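Local coordinates for protein 1,3,6,8-tetrahydroxynaphthalene synthase (Streptomyces coelicolor, PDB 1U0M) that catalyses the iterative condensation of five malonyl-CoA units and cyclises the pentaketide to 1,3,6,8-tetrahydroxynaphthalene, a precursor for melanin and naphthoquinone metabolites, at residues A151-A156 with A168-C173; N218-I223 with G344-M349; D228-D233 with K245-T250; P256-L261 with T290-D295. One frame throughout, in Å; residues are numbered along the deposited sequence.

Interaction 1 of 4, residues A151-A156 with A168-C173; sequences AAINRA and ALIVAC
Ile170 makes the larger share of the contact of strand 168-173 with helix 151-156, and its two branches are put to different use. CG1 stands anti to the carbonyl carbon (chi1 -60°) and the chain is extended beyond it, so that CD1 comes up against the helix backbone, 3.7 Å from Ile153 CA. The other branch, CG2, meets the methyl CB of Ala152 at 3.5 Å. A beta-branched residue suits this position because it can fill two directions at once from an extended backbone. Ile153 itself has its CB turned away from the strand; its chain crosses that of Ile170 obliquely, and of its side chain CG1 comes nearest, at 4.1 Å from Ile170 CD1.

The tight end of the contact lies one helical turn on. Ala156, four residues after Ala152 and on the same helix face, sets its CB 3.5 Å from Ala168 CB, and the two CA atoms there are only 5.4 Å apart. Alanines allow this closeness, since a longer side chain would hold the backbones apart. Toward Ala172 the packing loosens: its methyl points at the helix, but Ala172 CB stops 6.9 Å from Ala152 CB. This looser end is nonetheless buried rather than open to solvent.

An alanine in place of Ile170 would lose both branches and would probably leave Ala152 and the Ile153 backbone poorly packed against the strand.

The helix runs antiparallel to the strand, at 172°, as expected for the return leg of a beta-alpha-beta crossover, here leading from strand 137-141 to its parallel neighbour-but-one, 167-175, in the thiolase fold.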
# COMPACT_ATOMS: atom_id res chain seq x y z
N ALA A 151 -7.93 8.24 3.07
CA ALA A 151 -7.80 7.40 1.88
C ALA A 151 -8.46 6.03 2.09
O ALA A 151 -9.02 5.47 1.16
CB ALA A 151 -6.33 7.21 1.52
N ALA A 152 -8.38 5.50 3.31
CA ALA A 152 -8.97 4.21 3.60
C ALA A 152 -10.48 4.34 3.43
O ALA A 152 -11.14 3.49 2.82
CB ALA A 152 -8.64 3.78 5.01
N ILE A 153 -11.03 5.42 3.98
CA ILE A 153 -12.45 5.69 3.89
C ILE A 153 -12.84 5.73 2.43
O ILE A 153 -13.66 4.95 1.97
CB ILE A 153 -12.79 7.04 4.54
CG1 ILE A 153 -12.63 6.93 6.06
CG2 ILE A 153 -14.20 7.46 4.16
CD1 ILE A 153 -12.60 8.28 6.78
N ASN A 154 -12.22 6.64 1.69
CA ASN A 154 -12.50 6.78 0.27
C ASN A 154 -12.40 5.47 -0.49
O ASN A 154 -13.01 5.32 -1.54
CB ASN A 154 -11.55 7.81 -0.36
CG ASN A 154 -11.80 9.20 0.16
OD1 ASN A 154 -12.73 9.42 0.94
ND2 ASN A 154 -10.99 10.16 -0.27
N ARG A 155 -11.63 4.52 0.03
CA ARG A 155 -11.50 3.24 -0.65
C ARG A 155 -12.64 2.31 -0.27
O ARG A 155 -13.28 1.72 -1.14
CB ARG A 155 -10.16 2.55 -0.33
CG ARG A 155 -8.94 3.16 -0.99
CD ARG A 155 -9.27 3.75 -2.36
NE ARG A 155 -9.22 5.21 -2.32
CZ ARG A 155 -9.83 6.00 -3.20
NH1 ARG A 155 -10.55 5.48 -4.18
NH2 ARG A 155 -9.73 7.32 -3.08
N ALA A 156 -12.88 2.17 1.03
CA ALA A 156 -13.95 1.31 1.51
C ALA A 156 -15.24 1.77 0.83
O ALA A 156 -16.13 0.97 0.54
CB ALA A 156 -14.08 1.44 3.01
N ALA A 168 -16.79 -3.20 4.29
CA ALA A 168 -15.34 -3.08 4.38
C ALA A 168 -14.88 -2.80 5.80
O ALA A 168 -15.58 -2.17 6.58
CB ALA A 168 -14.86 -1.97 3.45
N LEU A 169 -13.70 -3.30 6.14
CA LEU A 169 -13.13 -3.09 7.46
C LEU A 169 -11.89 -2.22 7.36
O LEU A 169 -10.89 -2.61 6.74
CB LEU A 169 -12.76 -4.41 8.12
CG LEU A 169 -12.08 -4.25 9.49
CD1 LEU A 169 -13.02 -3.54 10.46
CD2 LEU A 169 -11.66 -5.61 10.04
N ILE A 170 -11.95 -1.04 7.97
CA ILE A 170 -10.82 -0.13 7.96
C ILE A 170 -10.05 -0.25 9.26
O ILE A 170 -10.61 -0.08 10.34
CB ILE A 170 -11.27 1.31 7.82
CG1 ILE A 170 -12.05 1.49 6.52
CG2 ILE A 170 -10.07 2.24 7.85
CD1 ILE A 170 -12.56 2.88 6.31
N VAL A 171 -8.76 -0.55 9.15
CA VAL A 171 -7.90 -0.67 10.33
C VAL A 171 -6.71 0.25 10.20
O VAL A 171 -5.98 0.20 9.22
CB VAL A 171 -7.37 -2.09 10.53
CG1 VAL A 171 -6.46 -2.13 11.74
CG2 VAL A 171 -8.51 -3.06 10.70
N ALA A 172 -6.52 1.10 11.20
CA ALA A 172 -5.40 2.03 11.23
C ALA A 172 -4.53 1.66 12.43
O ALA A 172 -5.00 1.61 13.56
CB ALA A 172 -5.91 3.45 11.35
N CYS A 173 -3.26 1.38 12.18
CA CYS A 173 -2.34 1.01 13.26
C CYS A 173 -1.12 1.90 13.16
O CYS A 173 -0.35 1.80 12.21
CB CYS A 173 -1.95 -0.46 13.13
SG CYS A 173 -1.02 -1.10 14.52

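Interaction 2 of 4, residues N218-I223 with G344-M349; sequences NGSYLI and GITAEM
Segments 218-223 and 344-349 pair as antiparallel neighbours, bonded most firmly at their two ends. Gly219 and Met349 exchange both backbone bonds; the one from Met349 N to Gly219 O, 3.0 Å long, approaches nearly along the C=O axis. In the middle, the bonds between Tyr221 and Ala347 are weak and bent. At the far end Ile223 N donates to Ile345 O, lying in the carbonyl plane (3.0 Å, 157° at the hydrogen).

Met349 can be followed outward. Its CB sits 3.6 Å from Gly219 O, and CG stays within 4.2 Å of Gly219 O; SD turns to Ala257 and Leu258 of helix 251-263. The chain then bends (chi3 -82°), bringing CE back to 3.4 Å from Tyr221 CB and equally near Gly219 O. An unbranched, flexible thioether suits this turn.

Gly344 precedes a cis peptide bond to Ile345, and a CB on it would collide with Leu222 CD2 and with Thr346 N. One water donates to both Ile223 O and Gly344 O. The hydroxyl of Thr346 bonds to Pro343 O and to Gln138 of the second subunit.

Within the large mixed sheet, the face bearing Tyr221, Ala347 and Met349 is covered by helix 251-263, while Asn218 and Glu348 lean on helix 148-162 and Leu222 packs on Asn128 of the second subunit.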
# COMPACT_ATOMS: atom_id res chain seq x y z
N ASN A 218 -16.68 11.53 -2.68
CA ASN A 218 -15.35 11.71 -2.13
C ASN A 218 -14.43 12.10 -3.27
O ASN A 218 -14.80 11.97 -4.44
CB ASN A 218 -14.84 10.43 -1.45
CG ASN A 218 -14.71 9.27 -2.41
OD1 ASN A 218 -13.99 9.35 -3.41
ND2 ASN A 218 -15.40 8.17 -2.12
N GLY A 219 -13.25 12.60 -2.93
CA GLY A 219 -12.32 13.02 -3.96
C GLY A 219 -10.94 13.31 -3.42
O GLY A 219 -10.77 13.63 -2.24
N SER A 220 -9.95 13.21 -4.28
CA SER A 220 -8.58 13.47 -3.89
C SER A 220 -8.08 14.78 -4.47
O SER A 220 -8.71 15.36 -5.35
CB SER A 220 -7.67 12.33 -4.35
OG SER A 220 -6.31 12.62 -4.12
N TYR A 221 -6.94 15.24 -3.99
CA TYR A 221 -6.34 16.46 -4.49
C TYR A 221 -4.88 16.50 -4.07
O TYR A 221 -4.56 16.38 -2.89
CB TYR A 221 -7.09 17.69 -3.96
CG TYR A 221 -6.44 18.98 -4.38
CD1 TYR A 221 -5.44 19.56 -3.60
CD2 TYR A 221 -6.75 19.59 -5.60
CE1 TYR A 221 -4.75 20.70 -4.02
CE2 TYR A 221 -6.08 20.73 -6.04
CZ TYR A 221 -5.07 21.28 -5.24
OH TYR A 221 -4.37 22.38 -5.67
N LEU A 222 -4.00 16.67 -5.04
CA LEU A 222 -2.56 16.73 -4.79
C LEU A 222 -2.04 18.15 -4.97
O LEU A 222 -2.12 18.71 -6.05
CB LEU A 222 -1.83 15.78 -5.74
CG LEU A 222 -0.35 15.43 -5.51
CD1 LEU A 222 0.55 16.64 -5.71
CD2 LEU A 222 -0.20 14.86 -4.10
N ILE A 223 -1.49 18.72 -3.90
CA ILE A 223 -0.94 20.06 -3.98
C ILE A 223 0.33 20.01 -4.82
O ILE A 223 1.33 19.42 -4.42
CB ILE A 223 -0.58 20.60 -2.58
CG1 ILE A 223 -1.86 20.78 -1.76
CG2 ILE A 223 0.18 21.92 -2.72
CD1 ILE A 223 -1.62 21.38 -0.38
N GLY A 344 2.45 13.90 -0.14
CA GLY A 344 1.95 14.21 -1.47
C GLY A 344 2.37 15.57 -2.00
O GLY A 344 3.14 15.66 -2.96
N ILE A 345 1.87 16.66 -1.40
CA ILE A 345 0.93 16.61 -0.28
C ILE A 345 -0.43 16.14 -0.77
O ILE A 345 -0.98 16.70 -1.73
CB ILE A 345 0.82 18.00 0.37
CG1 ILE A 345 2.18 18.39 0.97
CG2 ILE A 345 -0.27 18.00 1.42
CD1 ILE A 345 2.23 19.78 1.58
N THR A 346 -0.97 15.11 -0.13
CA THR A 346 -2.26 14.56 -0.51
C THR A 346 -3.38 14.91 0.46
O THR A 346 -3.16 15.12 1.65
CB THR A 346 -2.21 13.04 -0.61
OG1 THR A 346 -1.22 12.67 -1.58
CG2 THR A 346 -3.56 12.48 -1.04
N ALA A 347 -4.60 14.96 -0.09
CA ALA A 347 -5.78 15.28 0.68
C ALA A 347 -6.91 14.34 0.28
O ALA A 347 -7.38 14.37 -0.85
CB ALA A 347 -6.19 16.73 0.42
N GLU A 348 -7.32 13.48 1.21
CA GLU A 348 -8.41 12.57 0.93
C GLU A 348 -9.65 13.16 1.59
O GLU A 348 -9.84 13.04 2.80
CB GLU A 348 -8.11 11.17 1.48
CG GLU A 348 -6.98 10.43 0.74
CD GLU A 348 -7.33 10.10 -0.70
OE1 GLU A 348 -7.54 11.03 -1.50
OE2 GLU A 348 -7.38 8.90 -1.05
N MET A 349 -10.47 13.81 0.78
CA MET A 349 -11.69 14.46 1.24
C MET A 349 -12.90 13.56 1.03
O MET A 349 -12.93 12.75 0.11
CB MET A 349 -11.87 15.77 0.48
CG MET A 349 -10.68 16.70 0.62
SD MET A 349 -10.48 17.89 -0.71
CE MET A 349 -9.66 16.88 -1.96
O HOH W 1 3.53 17.60 -4.81

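Interaction 3 of 4, residues D228-D233 with K245-T250; sequences DWIMYD and KRVPAT
Segment 228-233 passes from a loop into a strand at Ile230, and 245-250 ends in a 3-10 turn, the two backbones coming closest at Trp229 and Val247 with 6.8 Å between CA atoms. Trp229 carries most of the contact. Over one face of its indole, toward the rim, lies Arg246: NE stands 3.3 Å above the ring plane, and the guanidinium is tilted only 28° from it. Further back along the same chain, Arg246 CB makes an off-centre CH-pi contact, 4.2 Å from the centroid of the six-membered ring. A long, flat-ended side chain suits such a cover. Trp229 NE1 and Arg246 NH2 are both donors and do not bond; NH2 is instead held by a salt bridge to Asp244.

At the ring edge, close to its plane, Thr250 CG2 meets Trp229 CZ3 at 3.3 Å. The threonine holds its OG1 in the crowded position between backbone N and carbonyl carbon (chi1 69°), from where the hydroxyl donates a very short bond to Val247 O. That carbonyl also accepts from Thr250 N, closing the turn twice. Deeper in, Ile230 CD1 touches Val247 CG1 at 3.8 Å, their chains crossing at about a right angle. The Ile230 side chain also comes within about 6 Å of that of Cys146, the probable catalytic cysteine.

A serine at Trp229 would remove the indole and would probably leave both the Arg246 chain and the Thr250 methyl without the ring they pack on.

Strand 230-235 pairs with 238-243, the 3-10 turn leads into helix 251-263, and Val247 packs on Ile284 of helix 281-291.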
# COMPACT_ATOMS: atom_id res chain seq x y z
N ASP A 228 8.11 16.41 -1.62
CA ASP A 228 9.06 16.24 -0.53
C ASP A 228 8.74 17.05 0.72
O ASP A 228 9.57 17.15 1.62
CB ASP A 228 10.49 16.58 -0.99
CG ASP A 228 10.67 18.05 -1.34
OD1 ASP A 228 10.40 18.93 -0.49
OD2 ASP A 228 11.10 18.33 -2.48
N TRP A 229 7.54 17.62 0.78
CA TRP A 229 7.18 18.43 1.94
C TRP A 229 6.80 17.65 3.20
O TRP A 229 7.06 18.11 4.31
CB TRP A 229 6.09 19.42 1.54
CG TRP A 229 6.67 20.53 0.70
CD1 TRP A 229 7.83 20.48 -0.03
CD2 TRP A 229 6.16 21.86 0.56
NE1 TRP A 229 8.07 21.70 -0.61
CE2 TRP A 229 7.06 22.56 -0.27
CE3 TRP A 229 5.03 22.52 1.04
CZ2 TRP A 229 6.87 23.90 -0.62
CZ3 TRP A 229 4.84 23.85 0.70
CH2 TRP A 229 5.75 24.53 -0.13
N ILE A 230 6.22 16.46 3.03
CA ILE A 230 5.87 15.58 4.15
C ILE A 230 6.28 14.19 3.68
O ILE A 230 5.54 13.50 2.98
CB ILE A 230 4.37 15.62 4.47
CG1 ILE A 230 3.88 17.08 4.51
CG2 ILE A 230 4.12 14.96 5.82
CD1 ILE A 230 2.41 17.25 4.87
N MET A 231 7.49 13.79 4.05
CA MET A 231 8.04 12.53 3.58
C MET A 231 8.95 11.80 4.55
O MET A 231 9.29 12.29 5.62
CB MET A 231 8.87 12.80 2.33
CG MET A 231 10.14 13.59 2.67
SD MET A 231 11.08 14.12 1.25
CE MET A 231 11.91 12.55 0.79
N TYR A 232 9.36 10.62 4.11
CA TYR A 232 10.27 9.79 4.87
C TYR A 232 11.64 9.72 4.20
O TYR A 232 11.73 9.63 2.99
CB TYR A 232 9.71 8.35 4.94
CG TYR A 232 8.88 8.01 6.15
CD1 TYR A 232 8.02 6.91 6.13
CD2 TYR A 232 8.96 8.76 7.32
CE1 TYR A 232 7.28 6.56 7.25
CE2 TYR A 232 8.22 8.43 8.44
CZ TYR A 232 7.38 7.32 8.40
OH TYR A 232 6.66 6.94 9.52
N ASP A 233 12.70 9.82 4.99
CA ASP A 233 14.05 9.60 4.47
C ASP A 233 14.22 8.15 4.98
O ASP A 233 14.05 7.90 6.16
CB ASP A 233 15.08 10.50 5.17
CG ASP A 233 15.51 11.70 4.30
OD1 ASP A 233 16.15 12.62 4.85
OD2 ASP A 233 15.22 11.72 3.09
N LYS A 245 8.94 23.27 6.81
CA LYS A 245 8.48 24.42 7.58
C LYS A 245 7.24 25.06 6.98
O LYS A 245 6.40 25.60 7.70
CB LYS A 245 9.59 25.48 7.63
CG LYS A 245 10.97 24.96 8.08
CD LYS A 245 11.49 23.76 7.26
CE LYS A 245 11.36 23.97 5.75
NZ LYS A 245 12.05 25.19 5.25
N ARG A 246 7.13 24.98 5.65
CA ARG A 246 6.03 25.56 4.89
C ARG A 246 4.72 24.78 4.85
O ARG A 246 3.76 25.22 4.22
CB ARG A 246 6.48 25.78 3.45
CG ARG A 246 7.61 26.76 3.30
CD ARG A 246 8.18 26.71 1.89
NE ARG A 246 8.85 25.44 1.62
CZ ARG A 246 9.54 25.18 0.52
NH1 ARG A 246 9.66 26.10 -0.43
NH2 ARG A 246 10.12 23.99 0.36
N VAL A 247 4.67 23.63 5.52
CA VAL A 247 3.46 22.83 5.50
C VAL A 247 2.18 23.55 5.93
O VAL A 247 1.17 23.48 5.23
CB VAL A 247 3.64 21.55 6.34
CG1 VAL A 247 2.33 20.77 6.39
CG2 VAL A 247 4.72 20.68 5.71
N PRO A 248 2.19 24.26 7.06
CA PRO A 248 0.96 24.95 7.47
C PRO A 248 0.44 25.95 6.43
O PRO A 248 -0.75 25.95 6.09
CB PRO A 248 1.37 25.63 8.78
CG PRO A 248 2.81 25.94 8.54
CD PRO A 248 3.32 24.66 7.92
N ALA A 249 1.33 26.78 5.91
CA ALA A 249 0.97 27.77 4.90
C ALA A 249 0.25 27.16 3.70
O ALA A 249 -0.47 27.86 2.98
CB ALA A 249 2.22 28.52 4.43
N THR A 250 0.44 25.86 3.48
CA THR A 250 -0.19 25.17 2.36
C THR A 250 -1.71 25.10 2.52
O THR A 250 -2.43 24.65 1.62
CB THR A 250 0.36 23.72 2.20
OG1 THR A 250 -0.08 22.92 3.30
CG2 THR A 250 1.89 23.74 2.16

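Interaction 4 of 4, residues P256-L261 with T290-D295; sequences PALKEL and TFLEVD
The flat ring of Phe291 takes little part in the meeting with 256-261: with CG anti to the carbonyl carbon, it leads away from that segment, and packs instead against Met251, Glu252 and Ala255 of helix 251-263, in the turns before Pro256. The other flat group, the Glu293 carboxylate, is met at one oxygen, OE1, by the tip of Lys259. In the thiolase fold of the C-terminal half, the flank of helix 251-263 packs here on the weakly bonded last turn of helix 281-291 and the loop after it. Glu293 is the first residue beyond that turn to leave helical angles, with phi at 87°, and the bend it makes places its side chain beside the lysine.

Lys259 reaches across at full stretch, its chain extended beyond CG. NZ donates a weak bond to Phe291 O at 3.3 Å and makes a long salt bridge to Glu293 OE1 at 3.9 Å. Neither grip is strong, but a positive charge suits a helix C-terminus, whose carbonyls point outward and would probably favour a protonated amine. The aliphatic shaft passes close by the Leu292 backbone, CE lying 3.5 Å from Leu292 O. Lysine thus combines a long aliphatic reach with a polar tip in a place partly open to solvent.

Beneath it the contact becomes buried and apolar. Leu258 is directed at the other segment, and Leu292, with CG anti to the backbone N (chi1 -157°), brings a branch over to it. The two chains cross at about a right angle, and a single methyl, Leu292 CD1, touches both CB and CD1 of Leu258, each at 3.5 Å.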
# COMPACT_ATOMS: atom_id res chain seq x y z
N PRO A 256 -9.42 25.95 -1.35
CA PRO A 256 -10.22 25.90 -2.58
C PRO A 256 -10.56 24.48 -3.01
O PRO A 256 -11.67 24.20 -3.46
CB PRO A 256 -9.32 26.60 -3.60
CG PRO A 256 -8.58 27.59 -2.76
CD PRO A 256 -8.20 26.76 -1.55
N ALA A 257 -9.59 23.57 -2.88
CA ALA A 257 -9.79 22.18 -3.25
C ALA A 257 -10.92 21.60 -2.41
O ALA A 257 -11.62 20.68 -2.83
CB ALA A 257 -8.51 21.39 -3.03
N LEU A 258 -11.08 22.13 -1.20
CA LEU A 258 -12.13 21.67 -0.31
C LEU A 258 -13.47 22.23 -0.78
O LEU A 258 -14.49 21.55 -0.71
CB LEU A 258 -11.84 22.13 1.12
CG LEU A 258 -10.75 21.35 1.85
CD1 LEU A 258 -10.39 22.04 3.15
CD2 LEU A 258 -11.23 19.94 2.10
N LYS A 259 -13.45 23.46 -1.27
CA LYS A 259 -14.67 24.10 -1.75
C LYS A 259 -15.05 23.53 -3.11
O LYS A 259 -16.21 23.19 -3.34
CB LYS A 259 -14.46 25.61 -1.84
CG LYS A 259 -14.22 26.25 -0.48
CD LYS A 259 -13.76 27.69 -0.59
CE LYS A 259 -13.42 28.24 0.79
NZ LYS A 259 -12.78 29.58 0.75
N GLU A 260 -14.08 23.42 -4.01
CA GLU A 260 -14.33 22.88 -5.34
C GLU A 260 -15.17 21.61 -5.28
O GLU A 260 -16.22 21.51 -5.90
CB GLU A 260 -13.00 22.57 -6.05
CG GLU A 260 -12.55 23.59 -7.09
CD GLU A 260 -13.45 24.81 -7.17
OE1 GLU A 260 -14.02 25.06 -8.25
OE2 GLU A 260 -13.57 25.52 -6.15
N LEU A 261 -14.70 20.64 -4.50
CA LEU A 261 -15.39 19.37 -4.35
C LEU A 261 -16.64 19.52 -3.50
O LEU A 261 -17.64 18.84 -3.73
CB LEU A 261 -14.43 18.34 -3.72
CG LEU A 261 -14.91 16.93 -3.38
CD1 LEU A 261 -15.64 16.94 -2.05
CD2 LEU A 261 -15.79 16.39 -4.50
N THR A 290 -9.63 29.27 8.84
CA THR A 290 -9.56 30.66 8.38
C THR A 290 -9.65 30.71 6.86
O THR A 290 -10.57 31.32 6.31
CB THR A 290 -8.25 31.34 8.84
OG1 THR A 290 -7.13 30.55 8.44
CG2 THR A 290 -8.23 31.52 10.35
N PHE A 291 -8.70 30.08 6.18
CA PHE A 291 -8.67 30.06 4.72
C PHE A 291 -9.97 29.50 4.15
O PHE A 291 -10.41 29.91 3.08
CB PHE A 291 -7.48 29.24 4.23
CG PHE A 291 -6.15 29.96 4.34
CD1 PHE A 291 -5.94 31.14 3.64
CD2 PHE A 291 -5.13 29.45 5.13
CE1 PHE A 291 -4.71 31.82 3.74
CE2 PHE A 291 -3.90 30.11 5.23
CZ PHE A 291 -3.69 31.30 4.53
N LEU A 292 -10.59 28.57 4.89
CA LEU A 292 -11.84 27.95 4.46
C LEU A 292 -12.97 28.84 4.94
O LEU A 292 -13.90 29.13 4.19
CB LEU A 292 -12.01 26.54 5.06
CG LEU A 292 -12.97 25.66 4.25
CD1 LEU A 292 -12.20 25.05 3.08
CD2 LEU A 292 -13.52 24.55 5.11
N GLU A 293 -12.89 29.28 6.19
CA GLU A 293 -13.88 30.18 6.77
C GLU A 293 -15.08 29.51 7.40
O GLU A 293 -16.22 29.90 7.16
CB GLU A 293 -14.34 31.19 5.72
CG GLU A 293 -13.21 31.83 4.93
CD GLU A 293 -13.69 32.61 3.74
OE1 GLU A 293 -14.63 32.15 3.06
OE2 GLU A 293 -13.12 33.68 3.45
N VAL A 294 -14.81 28.50 8.21
CA VAL A 294 -15.86 27.81 8.92
C VAL A 294 -15.83 28.55 10.24
O VAL A 294 -16.27 29.70 10.35
CB VAL A 294 -15.54 26.31 9.09
CG1 VAL A 294 -16.48 25.67 10.10
CG2 VAL A 294 -15.68 25.62 7.76
N ASP A 295 -15.26 27.90 11.24
CA ASP A 295 -15.16 28.48 12.56
C ASP A 295 -14.09 27.65 13.24
O ASP A 295 -13.90 26.47 12.90
CB ASP A 295 -16.53 28.43 13.29
CG ASP A 295 -17.03 27.03 13.57
OD1 ASP A 295 -16.33 26.29 14.27
OD2 ASP A 295 -18.14 26.66 13.11

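How the interactions relate
Interaction 1 comes first along the chain, in the N-terminal half; the other three lie in the C-terminal half, where interactions 3 and then 4 fall within the long span between the two segments of interaction 2. That strand pair is the hub: its centre is about 14 Å from those of interactions 3 and 4 and about 15 Å from that of interaction 1, and it touches all three. Helix 148-162 reaches it through Asn154 and, more loosely, Arg155, Ile345 meets Trp229 and Ile230, and helix 251-263 rests on Tyr221 and Met349. Interactions 1 and 4, with centres about 24 Å apart, do not touch. Interaction 2 thus ties the C-terminal half to helix 148-162 of the N-terminal half in the layered thiolase fold.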